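Local structure of anopheles Plasmodium-responsive Leucine-rich repeat protein 1B (Anopheles gambiae, 4XGO) at residues L52-N57 against H65-V70; L124-S127 against H133-L136; S153-P158 against L164-N169; T183-Q188 against T195-N200. The protein probably serves mosquito immunity against Plasmodium through protein-protein contacts of its leucine-rich repeat domain, the part crystallised, with partners such as LRIM1. All coordinates share one frame; numbering follows the deposited sequence.

Contact 1. Residues L52-N57 against H65-V70; sequences LYMRFN and HVFQNV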
# COMPACT_ATOMS: atom_id res chain seq x y z
N LEU A 52 -0.73 -24.11 -2.69
CA LEU A 52 -1.90 -23.47 -2.13
C LEU A 52 -1.68 -21.97 -2.05
O LEU A 52 -0.79 -21.52 -1.34
CB LEU A 52 -2.19 -24.02 -0.74
CG LEU A 52 -3.37 -23.46 0.04
CD1 LEU A 52 -4.65 -23.58 -0.78
CD2 LEU A 52 -3.47 -24.19 1.39
N TYR A 53 -2.48 -21.23 -2.81
CA TYR A 53 -2.36 -19.78 -2.86
C TYR A 53 -3.54 -19.14 -2.14
O TYR A 53 -4.69 -19.34 -2.54
CB TYR A 53 -2.32 -19.28 -4.30
CG TYR A 53 -1.33 -19.95 -5.23
CD1 TYR A 53 -0.12 -20.44 -4.76
CD2 TYR A 53 -1.60 -20.04 -6.60
CE1 TYR A 53 0.80 -21.01 -5.62
CE2 TYR A 53 -0.68 -20.60 -7.48
CZ TYR A 53 0.50 -21.09 -6.99
OH TYR A 53 1.43 -21.64 -7.85
N MET A 54 -3.25 -18.42 -1.04
CA MET A 54 -4.28 -17.70 -0.28
C MET A 54 -3.88 -16.24 -0.00
O MET A 54 -4.20 -15.65 1.04
CB MET A 54 -4.62 -18.45 1.03
CG MET A 54 -5.13 -19.85 0.77
SD MET A 54 -5.65 -20.68 2.30
CE MET A 54 -4.11 -21.34 2.85
N ARG A 55 -3.20 -15.66 -0.99
CA ARG A 55 -2.72 -14.28 -0.91
C ARG A 55 -3.90 -13.29 -1.06
O ARG A 55 -4.92 -13.63 -1.66
CB ARG A 55 -1.76 -13.99 -2.08
CG ARG A 55 -0.61 -14.96 -2.32
CD ARG A 55 0.13 -14.59 -3.63
NE ARG A 55 1.07 -13.50 -3.36
CZ ARG A 55 1.45 -12.55 -4.21
NH1 ARG A 55 0.99 -12.47 -5.45
NH2 ARG A 55 2.30 -11.63 -3.79
N PHE A 56 -3.75 -12.10 -0.48
CA PHE A 56 -4.70 -11.00 -0.64
C PHE A 56 -6.09 -11.37 -0.13
O PHE A 56 -7.10 -11.11 -0.79
CB PHE A 56 -4.78 -10.53 -2.10
CG PHE A 56 -3.45 -10.15 -2.68
CD1 PHE A 56 -2.89 -8.93 -2.41
CD2 PHE A 56 -2.80 -11.00 -3.56
CE1 PHE A 56 -1.68 -8.56 -2.99
CE2 PHE A 56 -1.59 -10.65 -4.13
CZ PHE A 56 -1.03 -9.44 -3.84
N ASN A 57 -6.13 -11.96 1.05
CA ASN A 57 -7.39 -12.22 1.72
C ASN A 57 -7.41 -11.41 3.01
O ASN A 57 -6.67 -10.43 3.15
CB ASN A 57 -7.55 -13.73 1.95
CG ASN A 57 -7.95 -14.47 0.68
OD1 ASN A 57 -9.05 -14.26 0.14
ND2 ASN A 57 -7.08 -15.34 0.22
N HIS A 65 -4.11 -27.25 13.05
CA HIS A 65 -4.07 -28.49 12.27
C HIS A 65 -4.67 -28.35 10.86
O HIS A 65 -4.95 -29.34 10.19
CB HIS A 65 -4.75 -29.63 13.04
CG HIS A 65 -4.19 -29.86 14.41
ND1 HIS A 65 -2.85 -30.12 14.63
CD2 HIS A 65 -4.77 -29.85 15.63
CE1 HIS A 65 -2.64 -30.29 15.92
NE2 HIS A 65 -3.79 -30.12 16.55
N VAL A 66 -4.84 -27.12 10.38
CA VAL A 66 -5.46 -26.90 9.08
C VAL A 66 -4.72 -27.60 7.92
O VAL A 66 -5.36 -28.03 6.97
CB VAL A 66 -5.66 -25.41 8.77
CG1 VAL A 66 -4.31 -24.72 8.55
CG2 VAL A 66 -6.57 -25.20 7.57
N PHE A 67 -3.39 -27.74 8.03
CA PHE A 67 -2.60 -28.32 6.94
C PHE A 67 -2.33 -29.83 7.05
O PHE A 67 -1.68 -30.42 6.18
CB PHE A 67 -1.29 -27.54 6.72
CG PHE A 67 -1.50 -26.07 6.40
CD1 PHE A 67 -2.41 -25.68 5.41
CD2 PHE A 67 -0.80 -25.08 7.09
CE1 PHE A 67 -2.63 -24.34 5.13
CE2 PHE A 67 -1.02 -23.74 6.80
CZ PHE A 67 -1.92 -23.36 5.82
N GLN A 68 -2.86 -30.46 8.10
CA GLN A 68 -2.81 -31.92 8.20
C GLN A 68 -3.47 -32.59 6.99
O GLN A 68 -3.06 -33.67 6.58
CB GLN A 68 -3.49 -32.39 9.47
CG GLN A 68 -2.79 -31.96 10.72
CD GLN A 68 -3.12 -32.87 11.87
OE1 GLN A 68 -4.29 -33.12 12.16
NE2 GLN A 68 -2.09 -33.41 12.51
N ASN A 69 -4.48 -31.93 6.43
CA ASN A 69 -5.18 -32.46 5.26
C ASN A 69 -4.46 -32.26 3.93
O ASN A 69 -4.91 -32.80 2.91
CB ASN A 69 -6.58 -31.84 5.16
CG ASN A 69 -7.54 -32.39 6.19
OD1 ASN A 69 -7.62 -33.60 6.41
ND2 ASN A 69 -8.31 -31.50 6.82
N VAL A 70 -3.36 -31.49 3.93
CA VAL A 70 -2.60 -31.27 2.70
C VAL A 70 -1.12 -31.71 2.84
O VAL A 70 -0.20 -30.89 2.72
CB VAL A 70 -2.75 -29.82 2.16
CG1 VAL A 70 -4.16 -29.59 1.64
CG2 VAL A 70 -2.42 -28.77 3.23
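Leu52 swings CG away from the backbone N, beside the carbonyl carbon (chi1 179°), whereas Met54 and Phe67 turn CG anti to the carbonyl carbon; with these settings all three side chains converge inside one coil of a leucine-rich repeat solenoid. Residues 52-57 carry the strand and turn of a repeat, LxMxxN, and residues 65-70 return along the far side. No hydrogen bond joins the two; the link is apolar. Leu52 CD2 lies 3.8 Å from Phe67 CE1, approaching the ring obliquely. Met54 arrives from the direction opposite to Phe67, its chain extended at chi2 and bent at chi3 (-86°), and brings CE to 4.0 Å from the same CE1, close to the ring plane and therefore at the edge. A flexible thioether suits this place because it can reach across to an aromatic edge, while phenylalanine is long enough to span the gap between backbones whose nearest CA atoms, those of Leu52 and Val70, stand 9.2 Å apart. One ring face is backed by its own neighbour, Val66, whose CG1 sits above the centre. Leu76 of strand 75-77 touches all three contact residues and continues the core into the next coil. On the concave side Tyr53, Arg55 and Phe56 reach the second subunit, where Phe56 stacks on Phe56 of that chain. The turn is fixed by Asn57, whose amide also serves the previous coil: OD1 accepts from Leu33 N and Ile35 N, and ND2 donates to Met54 O at 3.0 Å, coming from above the carbonyl plane.

Contact 2. Residues L124-S127 against H133-L136; sequences LQLS and HVDL. With NAG (2-acetamido-2-deoxy-beta-D-glucopyranose), chain C.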
# COMPACT_ATOMS: atom_id res chain seq x y z
N LEU A 124 11.95 -18.61 1.65
CA LEU A 124 11.16 -18.10 2.74
C LEU A 124 11.04 -16.58 2.60
O LEU A 124 12.06 -15.86 2.56
CB LEU A 124 11.82 -18.47 4.06
CG LEU A 124 11.14 -17.99 5.34
CD1 LEU A 124 9.70 -18.46 5.44
CD2 LEU A 124 11.94 -18.45 6.55
N GLN A 125 9.80 -16.12 2.53
CA GLN A 125 9.49 -14.71 2.33
C GLN A 125 8.64 -14.23 3.49
O GLN A 125 7.50 -14.68 3.65
CB GLN A 125 8.71 -14.53 1.03
CG GLN A 125 9.45 -14.99 -0.21
CD GLN A 125 10.67 -14.15 -0.47
OE1 GLN A 125 10.58 -12.92 -0.54
NE2 GLN A 125 11.82 -14.81 -0.62
N LEU A 126 9.22 -13.35 4.31
CA LEU A 126 8.59 -12.81 5.50
C LEU A 126 8.70 -11.29 5.56
O LEU A 126 8.56 -10.70 6.65
CB LEU A 126 9.24 -13.42 6.74
CG LEU A 126 9.00 -14.92 6.95
CD1 LEU A 126 9.82 -15.46 8.10
CD2 LEU A 126 7.53 -15.19 7.17
N SER A 127 8.92 -10.66 4.41
CA SER A 127 9.09 -9.21 4.40
C SER A 127 7.81 -8.50 4.84
O SER A 127 6.72 -9.01 4.68
CB SER A 127 9.52 -8.73 3.02
OG SER A 127 8.45 -8.86 2.10
N HIS A 133 11.60 -11.53 16.26
CA HIS A 133 12.32 -12.76 16.44
C HIS A 133 12.02 -13.73 15.31
O HIS A 133 10.86 -14.03 15.04
CB HIS A 133 11.89 -13.43 17.75
CG HIS A 133 12.59 -14.73 18.00
ND1 HIS A 133 13.85 -14.80 18.54
CD2 HIS A 133 12.22 -16.00 17.73
CE1 HIS A 133 14.22 -16.07 18.64
NE2 HIS A 133 13.25 -16.82 18.14
N VAL A 134 13.08 -14.20 14.66
CA VAL A 134 13.04 -15.36 13.80
C VAL A 134 14.45 -15.94 13.72
O VAL A 134 15.38 -15.26 13.26
CB VAL A 134 12.46 -15.07 12.40
CG1 VAL A 134 13.19 -13.93 11.70
CG2 VAL A 134 12.48 -16.35 11.57
N ASP A 135 14.62 -17.17 14.18
CA ASP A 135 15.94 -17.82 14.15
C ASP A 135 16.09 -18.62 12.86
O ASP A 135 15.79 -19.82 12.80
CB ASP A 135 16.17 -18.73 15.37
CG ASP A 135 17.60 -19.26 15.44
OD1 ASP A 135 18.34 -19.14 14.44
OD2 ASP A 135 18.01 -19.80 16.50
N LEU A 136 16.55 -17.93 11.81
CA LEU A 136 16.72 -18.54 10.50
C LEU A 136 17.81 -19.61 10.50
O LEU A 136 17.77 -20.53 9.69
CB LEU A 136 17.06 -17.48 9.44
CG LEU A 136 16.06 -16.33 9.27
CD1 LEU A 136 16.70 -15.18 8.49
CD2 LEU A 136 14.79 -16.85 8.59
C1 NAG C . 12.55 -8.52 -0.42
C2 NAG C . 12.99 -8.29 -1.87
C3 NAG C . 12.75 -6.82 -2.26
C4 NAG C . 11.30 -6.42 -2.01
C5 NAG C . 10.89 -6.85 -0.60
C6 NAG C . 9.39 -6.63 -0.41
C7 NAG C . 14.97 -9.10 -3.03
C8 NAG C . 16.46 -9.22 -3.07
N2 NAG C . 14.40 -8.49 -2.00
O3 NAG C . 13.12 -6.59 -3.61
O4 NAG C . 11.18 -5.00 -2.03
O5 NAG C . 11.18 -8.22 -0.35
O6 NAG C . 9.30 -5.51 0.45
O7 NAG C . 14.30 -9.57 -3.95
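Leu124 and Leu136 form the close part of this leucine-rich repeat core: their CD2 methyls meet at 3.9 Å, the two side chains crossing at a slant. Leu124, at the first leucine position of the LxL strand, sets CG opposite the main-chain nitrogen (chi1 179°), and this directs its branch inward to the returning chain. The second pair is slacker. Leu126 CD1 and Val134 CG2 come no nearer than 4.5 Å, and Val134, short and branched at CB, reaches only part of the way across. Both pairs are buried, and both join the strand edge of the coil to its opposite side, where Leu136 enters a 3-10 turn.

The polar residues between and beside them, Gln125, Ser127, His133 and Asp135, have no part in the core pairing. Gln125 and Ser127 belong to the concave surface; Gln125 is partly exposed, and Ser127, in one of its two conformers, lies beside the N-acetylglucosamine of a glycan. On the other side of the core, His133 and Asp135 are partly exposed, which suits polar side chains; His133 NE2 is hydrogen-bonded to Asp112 OD1. At the end of the strand the main chain still needs a partner inside the turn, and Leu126 O accepts from both Asn129 ND2 and Asn150 ND2.

Contact 3. Residues S153-P158 against L164-N169; sequences STLAIP and LDASHN. Unlike the reference sequence in segment 153-158: Ala156 (reference Val). With NAG (2-acetamido-2-deoxy-beta-D-glucopyranose), chain C.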
# COMPACT_ATOMS: atom_id res chain seq x y z
N SER A 153 16.59 -7.17 15.50
CA SER A 153 17.82 -6.55 16.00
C SER A 153 18.99 -7.51 15.90
O SER A 153 20.13 -7.08 15.90
CB SER A 153 17.63 -6.06 17.43
OG SER A 153 16.74 -4.95 17.47
N THR A 154 18.71 -8.81 15.86
CA THR A 154 19.77 -9.80 15.72
C THR A 154 19.46 -10.62 14.47
O THR A 154 18.31 -11.01 14.27
CB THR A 154 19.86 -10.71 16.95
OG1 THR A 154 20.21 -9.90 18.08
CG2 THR A 154 20.91 -11.78 16.76
N LEU A 155 20.47 -10.86 13.65
CA LEU A 155 20.27 -11.67 12.44
C LEU A 155 21.13 -12.92 12.52
O LEU A 155 22.36 -12.84 12.43
CB LEU A 155 20.62 -10.85 11.19
CG LEU A 155 20.47 -11.57 9.85
CD1 LEU A 155 19.00 -11.88 9.58
CD2 LEU A 155 21.07 -10.74 8.73
N ALA A 156 20.49 -14.07 12.69
CA ALA A 156 21.17 -15.34 12.60
C ALA A 156 21.10 -15.84 11.17
O ALA A 156 20.03 -16.08 10.65
CB ALA A 156 20.54 -16.35 13.55
N ILE A 157 22.24 -15.96 10.52
CA ILE A 157 22.28 -16.37 9.12
C ILE A 157 22.51 -17.87 9.05
O ILE A 157 23.47 -18.38 9.65
CB ILE A 157 23.38 -15.60 8.36
CG1 ILE A 157 23.05 -14.10 8.37
CG2 ILE A 157 23.49 -16.10 6.92
CD1 ILE A 157 24.07 -13.22 7.70
N PRO A 158 21.63 -18.60 8.34
CA PRO A 158 21.83 -20.06 8.22
C PRO A 158 23.08 -20.42 7.39
O PRO A 158 23.69 -19.57 6.73
CB PRO A 158 20.54 -20.56 7.56
CG PRO A 158 19.96 -19.37 6.89
CD PRO A 158 20.39 -18.16 7.68
N LEU A 164 20.25 -13.38 0.81
CA LEU A 164 19.54 -12.98 2.00
C LEU A 164 19.31 -11.48 2.02
O LEU A 164 20.26 -10.71 1.91
CB LEU A 164 20.30 -13.42 3.25
CG LEU A 164 19.76 -12.97 4.61
CD1 LEU A 164 18.32 -13.34 4.82
CD2 LEU A 164 20.60 -13.62 5.69
N ASP A 165 18.04 -11.08 2.12
CA ASP A 165 17.68 -9.68 2.23
C ASP A 165 17.10 -9.46 3.63
O ASP A 165 16.05 -10.00 3.98
CB ASP A 165 16.70 -9.27 1.12
CG ASP A 165 16.41 -7.75 1.11
OD1 ASP A 165 16.67 -7.05 2.12
OD2 ASP A 165 15.88 -7.27 0.07
N ALA A 166 17.85 -8.70 4.44
CA ALA A 166 17.38 -8.28 5.78
C ALA A 166 17.41 -6.75 5.94
O ALA A 166 17.52 -6.22 7.06
CB ALA A 166 18.15 -8.98 6.88
N SER A 167 17.19 -6.05 4.83
CA SER A 167 17.21 -4.60 4.79
C SER A 167 16.02 -4.06 5.55
O SER A 167 15.04 -4.78 5.77
CB SER A 167 17.21 -4.08 3.34
OG SER A 167 16.04 -4.43 2.61
N HIS A 168 16.13 -2.82 6.01
CA HIS A 168 15.04 -2.16 6.69
C HIS A 168 14.60 -2.93 7.96
O HIS A 168 13.44 -3.28 8.14
CB HIS A 168 13.87 -1.91 5.75
CG HIS A 168 14.23 -1.06 4.57
ND1 HIS A 168 14.11 0.31 4.60
CD2 HIS A 168 14.68 -1.37 3.34
CE1 HIS A 168 14.48 0.81 3.44
NE2 HIS A 168 14.81 -0.19 2.64
N ASN A 169 15.57 -3.19 8.82
CA ASN A 169 15.31 -3.72 10.16
C ASN A 169 16.04 -2.79 11.15
O ASN A 169 16.32 -1.65 10.79
CB ASN A 169 15.78 -5.17 10.25
CG ASN A 169 14.72 -6.15 9.77
OD1 ASN A 169 13.78 -6.49 10.50
ND2 ASN A 169 14.84 -6.57 8.51
C1 NAG C . 12.55 -8.52 -0.42
C2 NAG C . 12.99 -8.29 -1.87
C3 NAG C . 12.75 -6.82 -2.26
C4 NAG C . 11.30 -6.42 -2.01
C5 NAG C . 10.89 -6.85 -0.60
C6 NAG C . 9.39 -6.63 -0.41
C7 NAG C . 14.97 -9.10 -3.03
C8 NAG C . 16.46 -9.22 -3.07
N2 NAG C . 14.40 -8.49 -2.00
O3 NAG C . 13.12 -6.59 -3.61
O4 NAG C . 11.18 -5.00 -2.03
O5 NAG C . 11.18 -8.22 -0.35
O6 NAG C . 9.30 -5.51 0.45
O7 NAG C . 14.30 -9.57 -3.95
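Leu155 and Ile157 of residues 153-158 meet Leu164, in the following strand, and Ala166, just beyond its end, across the hydrophobic core of the leucine-rich repeat solenoid. The first segment runs on the side of the coil away from the main strand array, as short strand 154-156 paired with strand 173-175. It begins with Ser153, whose OG is hydrogen-bonded to Thr170 OG1, and passes Thr154, exposed on the outer surface, where a hydroxyl is at home. Leu155 then turns inward. Its CD2 rests 3.9 Å from Ala166 CB and 4.2 Å from Leu164 CD2; alanine at the second leucine position of the repeat lets this longer side chain reach in from the other wall. Ala156, which departs from the reference sequence, points away from the core. Ile157 comes next, and its CG1 approaches Leu164 CD2 to 3.7 Å. The same methyl is within 4.0 Å of Ile157 CG2 and of CD1, so it is embraced by the whole branched side chain. Pro158 ends the segment, its O accepting from Asn179 ND2.

Beyond the core, the second segment turns polar. Asn169 ND2 donates to Ala166 O from above the carbonyl plane, bracing the turn. Asp165, on the concave face, forms an Asx turn: OD1 accepts from Ser167 N, nearly along its C-O axis, and from Ser167 OG on the syn lone pair. These two bonds probably limit the carboxylate's rotation, while OD2 accepts a nearly straight bond (169°) from N2 of the N-acetylglucosamine at 2.8 Å.

Contact 4. Residues T183-Q188 against T195-N200; sequences TILKLQ and TAWLLN. With PO4 (phosphate ion), chain E.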
# COMPACT_ATOMS: atom_id res chain seq x y z
N THR A 183 26.11 -15.27 -1.28
CA THR A 183 26.55 -14.54 -2.47
C THR A 183 26.05 -13.10 -2.45
O THR A 183 26.79 -12.18 -2.77
CB THR A 183 26.05 -15.29 -3.73
OG1 THR A 183 26.68 -16.58 -3.79
CG2 THR A 183 26.35 -14.55 -5.01
N ILE A 184 24.77 -12.92 -2.12
CA ILE A 184 24.16 -11.60 -2.10
C ILE A 184 23.60 -11.36 -0.71
O ILE A 184 22.77 -12.13 -0.24
CB ILE A 184 23.02 -11.53 -3.14
CG1 ILE A 184 23.58 -11.76 -4.56
CG2 ILE A 184 22.32 -10.19 -3.07
CD1 ILE A 184 22.52 -11.84 -5.63
N LEU A 185 24.06 -10.29 -0.07
CA LEU A 185 23.61 -9.91 1.27
C LEU A 185 23.18 -8.44 1.29
O LEU A 185 24.00 -7.51 1.08
CB LEU A 185 24.72 -10.12 2.29
CG LEU A 185 24.43 -9.82 3.76
CD1 LEU A 185 23.25 -10.63 4.25
CD2 LEU A 185 25.68 -10.09 4.59
N LYS A 186 21.89 -8.22 1.56
CA LYS A 186 21.34 -6.88 1.61
C LYS A 186 21.00 -6.57 3.05
O LYS A 186 20.10 -7.20 3.64
CB LYS A 186 20.08 -6.79 0.76
CG LYS A 186 20.20 -7.34 -0.63
CD LYS A 186 21.27 -6.65 -1.43
CE LYS A 186 20.88 -5.23 -1.81
NZ LYS A 186 19.70 -5.16 -2.74
N LEU A 187 21.75 -5.63 3.62
CA LEU A 187 21.60 -5.18 5.01
C LEU A 187 21.41 -3.67 5.12
O LEU A 187 21.57 -3.09 6.20
CB LEU A 187 22.80 -5.63 5.85
CG LEU A 187 22.82 -7.12 6.21
CD1 LEU A 187 24.14 -7.59 6.77
CD2 LEU A 187 21.68 -7.41 7.14
N GLN A 188 21.04 -3.01 4.02
CA GLN A 188 20.89 -1.56 4.04
C GLN A 188 19.74 -1.16 4.96
O GLN A 188 18.77 -1.93 5.12
CB GLN A 188 20.71 -0.99 2.63
CG GLN A 188 19.43 -1.34 1.89
CD GLN A 188 19.47 -2.65 1.13
OE1 GLN A 188 20.33 -3.51 1.36
NE2 GLN A 188 18.54 -2.81 0.18
N THR A 195 31.73 -4.74 11.35
CA THR A 195 31.73 -5.64 10.21
C THR A 195 32.59 -6.89 10.41
O THR A 195 32.92 -7.57 9.44
CB THR A 195 32.23 -4.94 8.91
OG1 THR A 195 33.64 -4.68 8.99
CG2 THR A 195 31.45 -3.66 8.64
N ALA A 196 32.96 -7.23 11.65
CA ALA A 196 33.83 -8.38 11.89
C ALA A 196 33.20 -9.68 11.39
O ALA A 196 33.90 -10.61 11.01
CB ALA A 196 34.21 -8.48 13.37
N TRP A 197 31.87 -9.72 11.40
CA TRP A 197 31.09 -10.85 10.94
C TRP A 197 31.31 -11.17 9.45
O TRP A 197 31.05 -12.30 9.03
CB TRP A 197 29.59 -10.62 11.27
CG TRP A 197 29.08 -9.30 10.80
CD1 TRP A 197 29.01 -8.12 11.50
CD2 TRP A 197 28.62 -9.00 9.48
NE1 TRP A 197 28.51 -7.12 10.69
CE2 TRP A 197 28.27 -7.63 9.45
CE3 TRP A 197 28.46 -9.76 8.31
CZ2 TRP A 197 27.78 -7.01 8.31
CZ3 TRP A 197 27.97 -9.13 7.17
CH2 TRP A 197 27.64 -7.78 7.19
N LEU A 198 31.79 -10.20 8.65
CA LEU A 198 32.10 -10.44 7.23
C LEU A 198 33.09 -11.57 7.00
O LEU A 198 33.07 -12.22 5.96
CB LEU A 198 32.63 -9.18 6.53
CG LEU A 198 31.63 -8.08 6.20
CD1 LEU A 198 32.37 -6.82 5.75
CD2 LEU A 198 30.66 -8.54 5.13
N LEU A 199 33.98 -11.78 7.97
CA LEU A 199 34.97 -12.86 7.90
C LEU A 199 34.36 -14.26 7.75
O LEU A 199 35.05 -15.18 7.28
CB LEU A 199 35.87 -12.82 9.14
CG LEU A 199 36.86 -11.65 9.17
CD1 LEU A 199 37.42 -11.47 10.58
CD2 LEU A 199 38.00 -11.86 8.18
N ASN A 200 33.09 -14.42 8.13
CA ASN A 200 32.40 -15.72 8.05
C ASN A 200 31.68 -15.98 6.72
O ASN A 200 31.05 -17.05 6.56
CB ASN A 200 31.40 -15.85 9.20
CG ASN A 200 32.05 -15.81 10.56
OD1 ASN A 200 33.22 -16.15 10.73
ND2 ASN A 200 31.28 -15.40 11.56
P PO4 E . 34.47 -2.20 11.35
O1 PO4 E . 35.71 -1.52 11.93
O2 PO4 E . 34.76 -2.64 9.94
O3 PO4 E . 33.33 -1.21 11.41
O4 PO4 E . 34.13 -3.43 12.18
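Trp197 presents the far end of its six-membered ring to two leucines that come at it from the opposite direction. Leu185 CD2 is 3.6 Å from CZ3 of Trp197, and Leu187 CD1 is 3.5 Å from its CH2; both methyls approach obliquely, and neighbouring ring carbons lie only slightly farther off. The long indole suits a place where the backbones stand well apart: even the nearest CA atoms, of Leu185 and Leu198, are 10.4 Å apart. The ring gets there with CG set between the backbone N and the carbonyl carbon (chi1 52°), a less common choice that throws the indole across the core. Its one polar atom is taken care of close to home: NE1 donates to Asp194 O. Over one face, near the rim, lie CG of Leu198 and the carbonyl carbon of Thr195.

The pair Leu185 and Leu187 is the LxL of a leucine-rich repeat strand, and Trp197 stands on the convex-side segment of the same coil, a 3-10 turn spanning 196-200. Backbone bonds shape that turn, among them Leu198 N to Thr195 O at 3.0 Å and Asn200 N to Trp197 O at 3.1 Å, while Asp194 OD2 accepts from Ala196 N at its start. Farther out, Thr195 OG1 is hydrogen-bonded to His221 ND1, and beside it sits a phosphate, probably left from crystallisation, which Thr218 OG1 also holds. Thr195 N donates to O4 of that phosphate at 2.9 Å.

How the contacts relate
All four contacts lie in the core of one solenoid, in series along the chain; contacts 1, 2 and 4 join a strand to the segment that follows it, contact 3 an outer segment to the next strand. Centres of contacts 1 and 4 are 35 Å apart. Contacts 2 and 3 are nearest, about 8 Å between centres, and touch on the side away from the main strand array: Leu136 CB lies 3.5 Å from Ala156 O. Contacts 3 and 4, about 10 Å apart, join through neighbouring strands, with a probable hydrogen bond from Ala166 N to Lys186 O (2.8 Å). Ser127 of contact 2 and Asp165 of contact 3 flank the same sugar; contact 1 adjoins the second subunit.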